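Local coordinates for ectoine hydroxylase (Sphingopyxis alaskensis, PDB 4MHR), which catalyses the iron- and 2-oxoglutarate-dependent hydroxylation of L-ectoine to 5-hydroxyectoine, a compatible solute that protects cells against osmotic stress, at residues A[187-192]-A[232-237]. Sequence-based numbering, arbitrary orientation.
Sequences MVIPGS and HGIVAP
Ile-189, whose CG2 touches His-232 CB, has a carbonyl oxygen gripped by two donors of one residue: Ser-192 OG at 2.6 Å from Ile-189 O and Ser-192 N at 3.1 Å. Across the contact, Val-188 N bonds Val-235 O at 2.9 Å, nearly straight at 167°, and Met-187 CA adds a CA-H...O contact to that oxygen. Val-235 N returns a bond of 3.0 Å to Val-188 O, closing a hydrogen-bonded antiparallel pair, a single bridge that ties the loop after helix 222-232 to strand 187-188, an outermost strand of the sheet it forms with 253-255 and 149-152. On one side of this pair the Pro-190 ring crosses Val-235 at about a right angle, with Tyr-54 against both; on the other, Ile-189 and Ile-234 meet through their CG1 atoms and both touch Trp-151. The type II turn from Ile-189 to Ser-192 brings the Gly-191 to Ser-192 peptide over one face of the His-232 imidazole, Gly-191 C offset toward the rim. An alanine in place of His-232 would probably leave that peptide without its aromatic cover. With the hydrogen bonds across the contact made by backbone atoms alone, the join combines one antiparallel bridge with apolar packing on both sides, beside the iron ligand His-253.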
# COMPACT_ATOMS: atom_id res chain seq x y z
N MET A 187 -0.27 4.39 10.71
CA MET A 187 -1.49 4.67 11.42
C MET A 187 -2.56 4.79 10.34
O MET A 187 -2.34 5.44 9.31
CB MET A 187 -1.36 6.06 12.07
CG MET A 187 -0.47 6.04 13.30
SD MET A 187 -0.41 7.61 14.16
CE MET A 187 -1.95 8.42 13.92
N VAL A 188 -3.73 4.28 10.64
CA VAL A 188 -4.88 4.34 9.76
C VAL A 188 -6.04 4.88 10.54
O VAL A 188 -6.07 4.76 11.81
CB VAL A 188 -5.19 2.98 9.11
CG1 VAL A 188 -3.96 2.45 8.43
CG2 VAL A 188 -5.72 1.94 10.12
N ILE A 189 -6.98 5.49 9.82
CA ILE A 189 -8.29 5.82 10.39
C ILE A 189 -9.32 4.76 9.92
O ILE A 189 -9.78 4.80 8.74
CB ILE A 189 -8.71 7.24 9.97
CG1 ILE A 189 -7.69 8.27 10.52
CG2 ILE A 189 -10.11 7.57 10.47
CD1 ILE A 189 -7.99 9.69 10.07
N PRO A 190 -9.69 3.81 10.81
CA PRO A 190 -10.50 2.68 10.32
C PRO A 190 -11.91 3.11 9.87
O PRO A 190 -12.52 3.97 10.48
CB PRO A 190 -10.58 1.70 11.51
CG PRO A 190 -9.80 2.31 12.62
CD PRO A 190 -9.35 3.70 12.24
N GLY A 191 -12.39 2.56 8.77
CA GLY A 191 -13.66 2.99 8.19
C GLY A 191 -13.58 4.22 7.31
O GLY A 191 -14.51 4.51 6.61
N SER A 192 -12.44 4.86 7.24
CA SER A 192 -12.27 6.04 6.42
C SER A 192 -12.30 5.77 4.94
O SER A 192 -12.60 6.64 4.12
CB SER A 192 -10.94 6.69 6.79
OG SER A 192 -9.76 5.96 6.45
N HIS A 232 -13.96 7.86 13.87
CA HIS A 232 -13.46 6.46 13.77
C HIS A 232 -12.28 6.08 14.65
O HIS A 232 -11.97 4.91 14.82
CB HIS A 232 -13.04 6.21 12.35
CG HIS A 232 -14.14 6.40 11.36
ND1 HIS A 232 -15.23 5.57 11.32
CD2 HIS A 232 -14.30 7.30 10.36
CE1 HIS A 232 -16.02 5.96 10.33
NE2 HIS A 232 -15.48 7.00 9.74
N GLY A 233 -11.61 7.06 15.24
CA GLY A 233 -10.43 6.78 16.01
C GLY A 233 -9.23 6.55 15.08
O GLY A 233 -9.30 6.65 13.82
N ILE A 234 -8.12 6.24 15.72
CA ILE A 234 -6.89 5.90 15.02
C ILE A 234 -6.35 4.57 15.52
O ILE A 234 -6.36 4.28 16.72
CB ILE A 234 -5.87 7.00 15.17
CG1 ILE A 234 -6.28 8.22 14.37
CG2 ILE A 234 -4.55 6.51 14.62
CD1 ILE A 234 -5.57 9.55 14.75
N VAL A 235 -5.80 3.77 14.61
CA VAL A 235 -5.14 2.51 14.99
C VAL A 235 -3.76 2.41 14.29
O VAL A 235 -3.60 2.85 13.18
CB VAL A 235 -6.07 1.33 14.57
CG1 VAL A 235 -5.40 -0.02 14.69
CG2 VAL A 235 -7.29 1.28 15.49
N ALA A 236 -2.80 1.79 14.92
CA ALA A 236 -1.47 1.66 14.36
C ALA A 236 -1.06 0.23 14.46
O ALA A 236 -0.55 -0.15 15.47
CB ALA A 236 -0.49 2.52 15.14
N PRO A 237 -1.37 -0.58 13.43
CA PRO A 237 -0.98 -1.97 13.45
C PRO A 237 0.54 -2.16 13.63
O PRO A 237 1.32 -1.42 13.09
CB PRO A 237 -1.45 -2.51 12.09
CG PRO A 237 -2.28 -1.47 11.48
CD PRO A 237 -2.10 -0.20 12.22